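D-alanyl-D-alanine carboxypeptidase (Vibrio cholerae, PDB 5TR7) probably trims the terminal D-alanine from the peptides of cell-wall precursors, as a penicillin-binding serine carboxypeptidase of the peptidase S11 family. Local coordinates at residues A[10-15]-A[152-157]; A[88-93]-A[103-108]; A[135-140]-A[144-149]; A[169-174]-A[199-204]; A[126-131]-A[160-165]. All coordinates share one frame; numbering follows the deposited sequence.

Interaction 1 (A[10-15]-A[152-157])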
# COMPACT_ATOMS: atom_id res chain seq x y z
N GLY A 10 11.81 9.23 7.93
CA GLY A 10 10.88 10.23 7.44
C GLY A 10 9.45 9.90 7.86
O GLY A 10 9.11 8.75 7.98
N TYR A 11 8.62 10.90 8.09
CA TYR A 11 7.23 10.63 8.39
C TYR A 11 6.36 11.79 8.09
O TYR A 11 6.85 12.92 7.90
CB TYR A 11 7.03 10.23 9.85
CG TYR A 11 7.39 11.31 10.88
CD1 TYR A 11 6.47 12.28 11.26
CD2 TYR A 11 8.64 11.33 11.49
CE1 TYR A 11 6.78 13.23 12.22
CE2 TYR A 11 8.96 12.28 12.45
CZ TYR A 11 8.02 13.22 12.81
OH TYR A 11 8.31 14.16 13.77
N VAL A 12 5.08 11.48 7.99
CA VAL A 12 4.06 12.50 7.83
C VAL A 12 2.81 12.07 8.52
O VAL A 12 2.49 10.88 8.54
CB VAL A 12 3.81 12.93 6.38
CG1 VAL A 12 3.37 11.79 5.54
CG2 VAL A 12 2.74 14.01 6.35
N LEU A 13 2.11 13.00 9.13
CA LEU A 13 0.87 12.71 9.78
C LEU A 13 -0.09 13.68 9.16
O LEU A 13 0.14 14.84 9.18
CB LEU A 13 0.97 12.95 11.26
CG LEU A 13 -0.33 12.90 12.03
CD1 LEU A 13 -1.09 11.65 11.72
CD2 LEU A 13 -0.07 13.00 13.51
N MET A 14 -1.17 13.18 8.61
CA MET A 14 -2.13 14.02 7.92
C MET A 14 -3.53 13.82 8.37
O MET A 14 -3.96 12.69 8.60
CB MET A 14 -2.03 13.70 6.42
CG MET A 14 -3.06 14.35 5.53
SD MET A 14 -2.92 13.81 3.82
CE MET A 14 -1.53 14.81 3.29
N ASP A 15 -4.24 14.92 8.52
CA ASP A 15 -5.67 14.88 8.81
C ASP A 15 -6.36 14.45 7.49
O ASP A 15 -6.22 15.11 6.48
CB ASP A 15 -6.17 16.27 9.23
CG ASP A 15 -7.67 16.42 9.15
OD1 ASP A 15 -8.43 15.47 9.43
OD2 ASP A 15 -8.10 17.50 8.75
N ASP A 152 3.68 12.13 -0.53
CA ASP A 152 2.95 11.54 -1.65
C ASP A 152 2.27 10.22 -1.26
O ASP A 152 1.18 9.94 -1.72
CB ASP A 152 3.83 11.33 -2.85
CG ASP A 152 4.27 12.66 -3.52
OD1 ASP A 152 4.00 13.78 -3.00
OD2 ASP A 152 4.87 12.56 -4.59
N LEU A 153 2.97 9.42 -0.47
CA LEU A 153 2.40 8.17 0.01
C LEU A 153 1.17 8.45 0.91
O LEU A 153 0.18 7.72 0.84
CB LEU A 153 3.49 7.29 0.69
CG LEU A 153 4.60 6.77 -0.26
CD1 LEU A 153 5.82 6.32 0.47
CD2 LEU A 153 4.05 5.65 -1.09
N ALA A 154 1.18 9.55 1.67
CA ALA A 154 0.04 9.90 2.47
C ALA A 154 -1.14 10.26 1.58
O ALA A 154 -2.30 9.87 1.87
CB ALA A 154 0.37 11.10 3.31
N LEU A 155 -0.87 11.04 0.53
CA LEU A 155 -1.93 11.40 -0.42
C LEU A 155 -2.49 10.12 -1.00
O LEU A 155 -3.67 9.99 -1.13
CB LEU A 155 -1.39 12.28 -1.58
CG LEU A 155 -1.02 13.73 -1.31
CD1 LEU A 155 -0.30 14.41 -2.51
CD2 LEU A 155 -2.23 14.54 -0.88
N LEU A 156 -1.64 9.14 -1.27
CA LEU A 156 -2.10 7.91 -1.88
C LEU A 156 -3.00 7.12 -0.94
O LEU A 156 -4.01 6.57 -1.36
CB LEU A 156 -0.93 7.07 -2.39
CG LEU A 156 -1.23 5.76 -3.08
CD1 LEU A 156 -2.07 5.98 -4.29
CD2 LEU A 156 0.01 5.03 -3.47
N GLY A 157 -2.57 7.02 0.30
CA GLY A 157 -3.37 6.31 1.31
C GLY A 157 -4.73 6.99 1.44
O GLY A 157 -5.77 6.34 1.50

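Interaction 2 (A[88-93]-A[103-108])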
# COMPACT_ATOMS: atom_id res chain seq x y z
N SER A 88 -10.85 -11.07 -7.51
CA SER A 88 -10.89 -10.82 -6.06
C SER A 88 -9.79 -11.49 -5.28
O SER A 88 -9.25 -10.92 -4.38
CB SER A 88 -12.24 -11.18 -5.44
OG SER A 88 -12.48 -12.53 -5.56
N ASP A 89 -9.37 -12.66 -5.71
CA ASP A 89 -8.36 -13.43 -5.06
C ASP A 89 -6.99 -12.81 -5.33
O ASP A 89 -6.17 -12.67 -4.40
CB ASP A 89 -8.43 -14.88 -5.50
CG ASP A 89 -9.64 -15.59 -4.99
OD1 ASP A 89 -9.88 -15.45 -3.76
OD2 ASP A 89 -10.27 -16.36 -5.77
N LEU A 90 -6.72 -12.43 -6.57
CA LEU A 90 -5.45 -11.77 -6.85
C LEU A 90 -5.31 -10.45 -6.03
O LEU A 90 -4.22 -10.09 -5.55
CB LEU A 90 -5.31 -11.47 -8.35
CG LEU A 90 -4.97 -12.68 -9.24
CD1 LEU A 90 -4.98 -12.25 -10.72
CD2 LEU A 90 -3.63 -13.35 -8.90
N ASN A 91 -6.42 -9.71 -5.97
CA ASN A 91 -6.47 -8.47 -5.19
C ASN A 91 -6.05 -8.63 -3.76
O ASN A 91 -5.28 -7.87 -3.24
CB ASN A 91 -7.88 -7.97 -5.22
CG ASN A 91 -8.00 -6.82 -6.03
OD1 ASN A 91 -8.37 -6.87 -7.20
ND2 ASN A 91 -7.59 -5.72 -5.45
N ARG A 92 -6.64 -9.62 -3.11
CA ARG A 92 -6.25 -9.97 -1.74
C ARG A 92 -4.83 -10.44 -1.67
O ARG A 92 -4.13 -10.16 -0.72
CB ARG A 92 -7.19 -10.98 -1.13
CG ARG A 92 -8.53 -10.38 -0.94
CD ARG A 92 -9.57 -11.33 -0.40
NE ARG A 92 -10.67 -10.50 0.07
CZ ARG A 92 -11.51 -9.85 -0.74
NH1 ARG A 92 -11.45 -9.95 -2.06
NH2 ARG A 92 -12.46 -9.10 -0.20
N GLY A 93 -4.36 -11.14 -2.68
CA GLY A 93 -2.93 -11.52 -2.65
C GLY A 93 -2.02 -10.31 -2.65
O GLY A 93 -0.96 -10.24 -1.98
N CYS A 103 0.65 -9.02 -8.34
CA CYS A 103 0.72 -7.65 -8.88
C CYS A 103 0.89 -7.68 -10.37
O CYS A 103 0.14 -7.02 -11.11
CB CYS A 103 1.88 -6.85 -8.30
SG CYS A 103 1.64 -6.34 -6.60
N VAL A 104 1.81 -8.51 -10.82
CA VAL A 104 2.05 -8.60 -12.26
C VAL A 104 0.87 -9.18 -13.00
O VAL A 104 0.57 -8.71 -14.10
CB VAL A 104 3.31 -9.38 -12.58
CG1 VAL A 104 3.49 -9.50 -14.09
CG2 VAL A 104 4.51 -8.69 -11.97
N ALA A 105 0.20 -10.17 -12.41
CA ALA A 105 -0.96 -10.76 -13.08
C ALA A 105 -2.09 -9.77 -13.24
O ALA A 105 -2.74 -9.73 -14.32
CB ALA A 105 -1.46 -11.99 -12.36
N MET A 106 -2.35 -8.97 -12.21
CA MET A 106 -3.42 -7.93 -12.33
C MET A 106 -3.01 -6.84 -13.31
O MET A 106 -3.82 -6.35 -14.10
CB MET A 106 -3.83 -7.32 -10.99
CG MET A 106 -4.66 -8.28 -10.13
SD MET A 106 -6.20 -8.78 -10.95
CE MET A 106 -7.05 -7.20 -11.16
N ALA A 107 -1.74 -6.48 -13.28
CA ALA A 107 -1.23 -5.47 -14.17
C ALA A 107 -1.53 -5.85 -15.62
O ALA A 107 -2.09 -5.06 -16.41
CB ALA A 107 0.26 -5.30 -13.94
N GLU A 108 -1.25 -7.12 -15.92
CA GLU A 108 -1.49 -7.64 -17.25
C GLU A 108 -2.97 -7.75 -17.58
O GLU A 108 -3.37 -7.44 -18.69
CB GLU A 108 -0.78 -8.98 -17.48
CG GLU A 108 0.73 -8.90 -17.47
CD GLU A 108 1.41 -10.25 -17.71
OE1 GLU A 108 0.78 -11.35 -17.60
OE2 GLU A 108 2.60 -10.20 -18.09

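Interaction 3 (A[135-140]-A[144-149])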
# COMPACT_ATOMS: atom_id res chain seq x y z
N PHE A 135 6.70 5.65 -10.82
CA PHE A 135 6.73 4.21 -10.78
C PHE A 135 7.27 3.58 -12.06
O PHE A 135 7.07 4.11 -13.17
CB PHE A 135 5.32 3.72 -10.46
CG PHE A 135 4.76 4.32 -9.20
CD1 PHE A 135 5.12 3.86 -7.96
CD2 PHE A 135 3.89 5.41 -9.26
CE1 PHE A 135 4.60 4.42 -6.80
CE2 PHE A 135 3.35 5.95 -8.14
CZ PHE A 135 3.69 5.47 -6.88
N THR A 136 7.99 2.45 -11.89
CA THR A 136 8.53 1.67 -13.01
C THR A 136 7.96 0.26 -13.10
O THR A 136 8.20 -0.44 -14.06
CB THR A 136 10.05 1.59 -12.94
OG1 THR A 136 10.43 0.99 -11.68
CG2 THR A 136 10.66 3.00 -13.11
N ASN A 137 7.23 -0.19 -12.11
CA ASN A 137 6.66 -1.50 -12.17
C ASN A 137 5.45 -1.54 -11.21
O ASN A 137 5.26 -0.61 -10.44
CB ASN A 137 7.74 -2.51 -11.80
CG ASN A 137 8.18 -2.37 -10.39
OD1 ASN A 137 7.37 -2.29 -9.46
ND2 ASN A 137 9.47 -2.35 -10.21
N SER A 138 4.68 -2.63 -11.24
CA SER A 138 3.49 -2.78 -10.42
C SER A 138 3.71 -3.33 -9.00
O SER A 138 2.73 -3.43 -8.22
CB SER A 138 2.56 -3.72 -11.13
OG SER A 138 3.18 -5.01 -11.29
N HIS A 139 4.95 -3.65 -8.61
CA HIS A 139 5.15 -4.27 -7.28
C HIS A 139 6.09 -3.59 -6.31
O HIS A 139 5.97 -3.83 -5.10
CB HIS A 139 5.55 -5.74 -7.45
CG HIS A 139 6.58 -5.92 -8.51
ND1 HIS A 139 7.88 -5.54 -8.33
CD2 HIS A 139 6.49 -6.39 -9.77
CE1 HIS A 139 8.57 -5.80 -9.42
NE2 HIS A 139 7.75 -6.33 -10.31
N GLY A 140 7.01 -2.76 -6.81
CA GLY A 140 7.95 -2.07 -5.95
C GLY A 140 9.42 -2.53 -5.91
O GLY A 140 10.23 -1.89 -5.29
N PRO A 144 16.29 2.65 -10.08
CA PRO A 144 16.67 4.04 -9.88
C PRO A 144 15.50 5.02 -10.08
O PRO A 144 15.40 6.00 -9.34
CB PRO A 144 17.73 4.29 -10.97
CG PRO A 144 18.30 2.95 -11.26
CD PRO A 144 17.29 1.91 -10.87
N ASN A 145 14.64 4.76 -11.07
CA ASN A 145 13.49 5.61 -11.37
C ASN A 145 12.17 5.30 -10.68
O ASN A 145 11.12 5.80 -11.09
CB ASN A 145 13.28 5.70 -12.89
CG ASN A 145 14.04 6.85 -13.48
OD1 ASN A 145 14.03 7.96 -12.92
ND2 ASN A 145 14.66 6.64 -14.63
N LEU A 146 12.22 4.46 -9.65
CA LEU A 146 11.02 4.13 -8.86
C LEU A 146 11.22 4.86 -7.55
O LEU A 146 12.12 4.54 -6.80
CB LEU A 146 10.87 2.63 -8.66
CG LEU A 146 9.80 2.09 -7.71
CD1 LEU A 146 8.45 2.74 -7.87
CD2 LEU A 146 9.66 0.58 -7.88
N TYR A 147 10.42 5.88 -7.30
CA TYR A 147 10.56 6.66 -6.07
C TYR A 147 9.29 7.38 -5.68
O TYR A 147 8.42 7.60 -6.51
CB TYR A 147 11.71 7.69 -6.21
CG TYR A 147 11.53 8.65 -7.37
CD1 TYR A 147 10.61 9.71 -7.31
CD2 TYR A 147 12.27 8.49 -8.51
CE1 TYR A 147 10.42 10.56 -8.38
CE2 TYR A 147 12.13 9.35 -9.59
CZ TYR A 147 11.23 10.36 -9.53
OH TYR A 147 11.16 11.15 -10.63
N SER A 148 9.21 7.75 -4.42
CA SER A 148 8.08 8.50 -3.92
C SER A 148 8.57 9.27 -2.72
O SER A 148 9.79 9.44 -2.56
CB SER A 148 6.88 7.63 -3.58
OG SER A 148 5.76 8.45 -3.29
N THR A 149 7.63 9.80 -1.95
CA THR A 149 7.93 10.56 -0.73
C THR A 149 6.85 10.25 0.30
O THR A 149 5.72 9.84 -0.07
CB THR A 149 7.91 12.10 -0.94
OG1 THR A 149 6.58 12.52 -1.25
CG2 THR A 149 8.86 12.56 -2.04

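Interaction 4 (A[169-174]-A[199-204])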
# COMPACT_ATOMS: atom_id res chain seq x y z
N ALA A 169 -11.52 -1.31 1.93
CA ALA A 169 -12.03 -2.22 2.97
C ALA A 169 -11.18 -3.45 3.08
O ALA A 169 -10.98 -4.01 4.17
CB ALA A 169 -13.47 -2.62 2.70
N ILE A 170 -10.58 -3.82 1.97
CA ILE A 170 -9.81 -5.03 1.97
C ILE A 170 -8.53 -4.95 2.85
O ILE A 170 -8.05 -5.95 3.30
CB ILE A 170 -9.50 -5.46 0.53
CG1 ILE A 170 -10.81 -5.69 -0.26
CG2 ILE A 170 -8.69 -6.75 0.50
CD1 ILE A 170 -10.55 -5.94 -1.76
N TYR A 171 -8.05 -3.73 3.16
CA TYR A 171 -6.84 -3.55 3.91
C TYR A 171 -6.97 -3.93 5.39
O TYR A 171 -5.96 -4.05 6.11
CB TYR A 171 -6.34 -2.13 3.71
CG TYR A 171 -5.73 -1.85 2.33
CD1 TYR A 171 -6.48 -1.49 1.23
CD2 TYR A 171 -4.40 -1.96 2.14
CE1 TYR A 171 -5.87 -1.23 -0.01
CE2 TYR A 171 -3.76 -1.72 0.95
CZ TYR A 171 -4.49 -1.33 -0.12
OH TYR A 171 -3.80 -1.12 -1.24
N SER A 172 -8.22 -4.11 5.86
CA SER A 172 -8.39 -4.48 7.25
C SER A 172 -8.60 -5.95 7.41
O SER A 172 -8.77 -6.41 8.54
CB SER A 172 -9.47 -3.69 7.92
OG SER A 172 -10.61 -3.80 7.19
N GLU A 173 -8.54 -6.72 6.31
CA GLU A 173 -8.63 -8.19 6.38
C GLU A 173 -7.27 -8.64 6.90
O GLU A 173 -6.22 -8.20 6.43
CB GLU A 173 -9.07 -8.80 5.05
CG GLU A 173 -10.48 -8.35 4.64
CD GLU A 173 -10.96 -8.94 3.29
OE1 GLU A 173 -10.43 -9.94 2.76
OE2 GLU A 173 -11.92 -8.34 2.73
N GLN A 174 -7.29 -9.50 7.89
CA GLN A 174 -6.09 -9.95 8.62
C GLN A 174 -5.34 -11.08 8.02
O GLN A 174 -4.14 -11.33 8.39
CB GLN A 174 -6.52 -10.35 10.05
CG GLN A 174 -6.96 -9.12 10.84
CD GLN A 174 -7.27 -9.39 12.31
OE1 GLN A 174 -7.41 -10.50 12.77
NE2 GLN A 174 -7.36 -8.34 13.05
N GLY A 199 -6.07 0.24 8.20
CA GLY A 199 -5.17 0.20 7.08
C GLY A 199 -3.80 0.73 7.50
O GLY A 199 -3.61 1.11 8.64
N ILE A 200 -2.85 0.83 6.59
CA ILE A 200 -3.06 0.52 5.19
C ILE A 200 -2.07 -0.53 4.69
O ILE A 200 -2.43 -1.67 4.46
CB ILE A 200 -2.95 1.77 4.31
CG1 ILE A 200 -3.77 2.91 4.91
CG2 ILE A 200 -3.33 1.49 2.87
CD1 ILE A 200 -3.96 4.11 3.96
N LYS A 201 -0.82 -0.17 4.53
CA LYS A 201 0.11 -1.08 3.93
C LYS A 201 1.48 -0.96 4.53
O LYS A 201 2.01 0.09 4.78
CB LYS A 201 0.20 -0.75 2.43
CG LYS A 201 1.02 -1.71 1.57
CD LYS A 201 0.26 -2.99 1.38
CE LYS A 201 1.07 -4.04 0.62
NZ LYS A 201 2.15 -4.71 1.40
N THR A 202 2.11 -2.07 4.53
CA THR A 202 3.39 -2.25 5.11
C THR A 202 4.48 -2.45 4.02
O THR A 202 4.21 -2.79 2.92
CB THR A 202 3.20 -3.51 5.94
OG1 THR A 202 4.21 -3.59 6.91
CG2 THR A 202 3.15 -4.74 5.06
N GLY A 203 5.72 -2.19 4.35
CA GLY A 203 6.82 -2.47 3.40
C GLY A 203 8.17 -2.29 3.98
O GLY A 203 8.30 -1.76 5.10
N HIS A 204 9.21 -2.62 3.21
CA HIS A 204 10.61 -2.44 3.66
C HIS A 204 11.44 -1.85 2.52
O HIS A 204 11.29 -2.23 1.37
CB HIS A 204 11.18 -3.79 4.08
CG HIS A 204 12.53 -3.70 4.70
ND1 HIS A 204 13.69 -3.61 3.96
CD2 HIS A 204 12.91 -3.67 6.00
CE1 HIS A 204 14.72 -3.51 4.78
NE2 HIS A 204 14.27 -3.59 6.02
O HOH W 1 -3.56 -2.87 6.63

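Interaction 5 (A[126-131]-A[160-165])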
# COMPACT_ATOMS: atom_id res chain seq x y z
N SER A 126 -0.14 11.37 -10.97
CA SER A 126 -0.14 12.78 -11.32
C SER A 126 -1.49 13.46 -10.98
O SER A 126 -1.53 14.52 -10.38
CB SER A 126 0.14 12.92 -12.80
OG SER A 126 0.21 14.23 -13.06
N SER A 127 -2.60 12.83 -11.31
CA SER A 127 -3.89 13.43 -11.06
C SER A 127 -4.19 13.48 -9.55
O SER A 127 -5.10 14.17 -9.12
CB SER A 127 -4.94 12.68 -11.86
OG SER A 127 -5.22 11.47 -11.25
N LEU A 128 -3.47 12.69 -8.75
CA LEU A 128 -3.66 12.75 -7.32
C LEU A 128 -2.73 13.80 -6.68
O LEU A 128 -2.85 13.98 -5.50
CB LEU A 128 -3.40 11.41 -6.67
CG LEU A 128 -4.37 10.26 -6.99
CD1 LEU A 128 -3.92 8.94 -6.42
CD2 LEU A 128 -5.81 10.56 -6.62
N GLY A 129 -1.83 14.47 -7.41
CA GLY A 129 -0.93 15.45 -6.76
C GLY A 129 0.35 14.87 -6.13
O GLY A 129 1.03 15.48 -5.34
N MET A 130 0.70 13.67 -6.57
CA MET A 130 1.94 13.02 -6.14
C MET A 130 3.05 13.51 -7.11
O MET A 130 3.61 12.74 -7.86
CB MET A 130 1.76 11.50 -6.19
CG MET A 130 0.58 11.02 -5.33
SD MET A 130 0.26 9.29 -5.54
CE MET A 130 1.76 8.47 -4.98
N LYS A 131 3.41 14.76 -6.99
CA LYS A 131 4.39 15.39 -7.88
C LYS A 131 5.84 14.92 -7.69
O LYS A 131 6.66 15.20 -8.53
CB LYS A 131 4.29 16.89 -7.72
CG LYS A 131 2.84 17.38 -7.78
CD LYS A 131 2.77 18.88 -7.94
CE LYS A 131 3.38 19.58 -6.74
NZ LYS A 131 3.29 21.07 -6.85
N LEU A 160 -6.97 6.28 -1.49
CA LEU A 160 -7.53 4.94 -1.44
C LEU A 160 -8.83 4.92 -0.64
O LEU A 160 -9.83 4.34 -1.05
CB LEU A 160 -6.57 3.92 -0.81
CG LEU A 160 -5.48 3.28 -1.62
CD1 LEU A 160 -4.45 2.60 -0.69
CD2 LEU A 160 -6.04 2.35 -2.69
N ILE A 161 -8.78 5.50 0.54
CA ILE A 161 -9.97 5.57 1.41
C ILE A 161 -11.02 6.44 0.79
O ILE A 161 -12.19 6.14 0.79
CB ILE A 161 -9.54 6.21 2.70
CG1 ILE A 161 -8.50 5.33 3.40
CG2 ILE A 161 -10.75 6.56 3.56
CD1 ILE A 161 -7.81 6.03 4.57
N ARG A 162 -10.60 7.52 0.18
CA ARG A 162 -11.57 8.46 -0.39
C ARG A 162 -12.23 8.07 -1.66
O ARG A 162 -13.43 8.36 -1.84
CB ARG A 162 -10.84 9.80 -0.69
CG ARG A 162 -11.70 10.95 -1.16
CD ARG A 162 -10.98 11.58 -2.34
NE ARG A 162 -9.76 12.24 -2.03
CZ ARG A 162 -8.71 12.42 -2.85
NH1 ARG A 162 -8.53 11.87 -4.04
NH2 ARG A 162 -7.71 13.09 -2.38
N ASP A 163 -11.46 7.53 -2.59
CA ASP A 163 -11.98 7.32 -4.00
C ASP A 163 -12.33 5.89 -4.29
O ASP A 163 -13.20 5.66 -5.10
CB ASP A 163 -10.91 7.73 -5.02
CG ASP A 163 -10.40 9.15 -4.86
OD1 ASP A 163 -11.18 9.98 -4.42
OD2 ASP A 163 -9.28 9.48 -5.36
N VAL A 164 -11.65 4.92 -3.64
CA VAL A 164 -11.94 3.47 -3.87
C VAL A 164 -12.26 2.70 -2.54
O VAL A 164 -11.52 1.77 -2.14
CB VAL A 164 -10.84 2.83 -4.69
CG1 VAL A 164 -10.85 3.43 -6.14
CG2 VAL A 164 -9.49 3.01 -4.04
N PRO A 165 -13.34 3.09 -1.88
CA PRO A 165 -13.68 2.47 -0.53
C PRO A 165 -13.78 0.93 -0.53
O PRO A 165 -13.31 0.30 0.38
CB PRO A 165 -14.97 3.17 -0.09
CG PRO A 165 -15.51 3.92 -1.38
CD PRO A 165 -14.34 4.08 -2.36

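Interaction 1 (A[10-15]-A[152-157])
Met14 of strand 10-15 and Ala154 of helix 150-163 bring their CA atoms to 7.2 Å, and the short strand and helix axes pass 9.0 Å apart at an angle of 39°. This is helix-on-sheet packing in the beta-lactamase-like fold: the helix lies against one face of the five-stranded antiparallel sheet. Alternation along the strand decides who takes part, since Val12 and Met14 point toward the helix, whereas Leu13 faces the other way and meets Leu243 and Tyr246 of helix 233-251. The meeting is wholly apolar, without a hydrogen bond between the segments, and it is modest in area. Val12 sends one methyl branch, CG1, to the CB of Ala154 at 3.8 Å. Met14 reaches further: CG stands opposite the backbone N (chi1 173°), the chain runs extended to SD, and only the last torsion bends (chi3 -78°), which swings the terminal methyl over to the helix. Leu155 starts out pointing away from the strand, but one branch of its tip returns to the methionine. Ala154 also touches Val226 of the neighbouring strand 221-230. Met14 CE touches two successive helix residues, at 4.2 Å from both Ala154 CB and Leu155 CD2.

Interaction 2 (A[88-93]-A[103-108])
Leu90 and Met106 form the tight part of this contact between helices 87-95 and 100-111, whose short axes come within 9.4 Å at 135°, midway between perpendicular and antiparallel. Together they make a helical hairpin, and the turn between the helices carries Ser98, the predicted active-site serine that opens the SxN motif of penicillin-recognising enzymes. The two side chains cross obliquely. CB of Leu90 lies 3.7 Å from CG of Met106, and its branch CD1 touches SD of Met106, also at 3.7 Å. The same CD1 reaches CB of Ala105 at 3.9 Å, so one leucine branch bridges two successive residues of the partner helix. Bends at chi2 (-60°) and chi3 (-61°) fold the methionine back on itself, bringing its sulfur to the leucine and turning its methyl toward Asn91. That end is looser: CE of Met106 stands 4.2 Å from OD1 of Asn91, and the two side chains meet at about a right angle. On its more exposed side, helix 87-95 carries Ser88, Asp89 and Arg92, which do not touch the partner segment; Arg92 instead forms a salt bridge through NE with Glu173. Around the buried seam, Ile45 of helix 37-50 packs against both Asn91 and Met106, Cys103 touches Lys38 of that helix, and Phe176 of strand 175-178 meets Asp89 and Arg92.

Interaction 3 (A[135-140]-A[144-149])
OD1 of Asn137 takes two backbone N-H groups, from Gly140 N at 2.7 Å and from His139 N at 2.9 Å, making an Asx turn and the wider Asx motif. The bond from Gly140 is nearly straight (171°), while that from His139 is more bent and its donor lies further from the carbonyl plane. Together with the bond from ND2 to Leu141 O, they restrain the rotation of the amide. The loop thus curled wraps around Leu146, whose two branches meet different partners. Leu146 CD2 lies 3.6 Å from Gly140 O and 3.7 Å from Asn137 ND2; Leu146 CD1 comes obliquely to the Phe135 ring, 3.5 Å from Phe135 CD1. Lower down, Leu146 CB touches OG1 of Thr136 at 3.5 Å, and the methyl CG2 of Thr136 rests on Asn145 O at the same distance. Gly140 has a positive phi (106°), a conformation readily reached by glycine. The whole loop joins helices 114-127 and 150-163 beside the predicted active site: His139 O accepts from Lys38 NZ, the predicted proton acceptor, while Phe135 leans on Thr37 and Met40 of helix 37-50 and on Met121 of helix 114-127.

Interaction 4 (A[169-174]-A[199-204])
Tyr171 points its side chain at the strand that carries Ile200 and Lys201, starting with CB, 4.3 Å from Gly199 CA. Placed opposite the carbonyl carbon (chi1 -73°), the ring heads for the strand, and CD2 comes to 3.1 Å from Ile200 O, a close carbon-to-oxygen approach. The methyl CG2 of Ile200 sits over one face, offset toward the rim, in a CH-pi contact, 4.0 Å from the ring centroid and 25° off its normal. Farther out, CE2 has Lys201 CD near the ring plane at 4.2 Å, and the tip, OH, is hydrogen-bonded to Ser42 OG. Between the backbones, a water donates to both Tyr171 O and Ile200 O, each at 2.7 Å, tying loop to strand. The strand is irregular here: a cis peptide precedes Ile200, and Ile200 and Lys201 together face Val213 as a classic beta bulge. Lys201-Thr202-Gly203 is consistent with the KTG motif of penicillin-binding proteins, and Lys201 is a predicted substrate-binding residue. The contact is thus apolar and water-bridged at the backbone, while the polar end of Lys201 is directed to Thr202 O and Ser98 OG, beside the predicted active-site serines Ser98 and Ser35.

Interaction 5 (A[126-131]-A[160-165])
Leu128 is the one residue of 126-131 that touches the end of helix 150-163, where it meets Arg162 and Asp163. Along the segment, Ser126 and Ser127 finish helix 114-127: Ser126 O accepts from Gly129 N at 3.0 Å, and the hydroxyl of Ser127 bonds back to Trp124 O. Next comes Leu128, whose CD2 approaches the charged pair, 3.8 Å from Asp163 OD2 and 4.0 Å from Arg162 NH1. The methyl comes to the edge of the guanidinium, near its plane, and the leucine runs past both partners in the opposite direction. Gly129 leaves the helix with a positive phi (85°), the Schellman way of ending one. Met130 then centres an inverse gamma turn, with a weak bond from Lys131 N to Gly129 O. On the other side, the arginine chain bends at chi2 and chi3 (-67°), which returns Arg162 NH1 to the next residue in a salt bridge with Asp163 OD2 at 2.8 Å. NH1 meets that oxygen on its syn side, 28° out of the carboxylate plane, and the same OD2 bonds to Tyr43 OH. This thin surface contact, away from the predicted catalytic residues, lies where two helix ends meet beside helix 37-50: Leu128 also packs on Tyr43 and on Leu156 and Ala159 of helix 150-163, while Met130 reaches Met40, Asp152 and Leu156.

Overall arrangement
From the N terminus, strand 10-15 opens the longest loop, which interaction 1 closes at helix 150-163. Interactions 2 and 3 are both nested inside it: the first closes the short hairpin 88-108, the second the loop 135-149 that leads into helix 150-163. Interaction 5 encloses interaction 3 and crosses interaction 1, since its segments alternate with those of interaction 1 along the chain, and both second segments lie on helix 150-163. Interaction 4 follows interactions 1 and 5 in series, and closes the loop from 169-174 to the edge strand 196-205. Interactions 1 and 4 thus join helices and loops to the same sheet, while interaction 2 lies among the helices and also touches interaction 4.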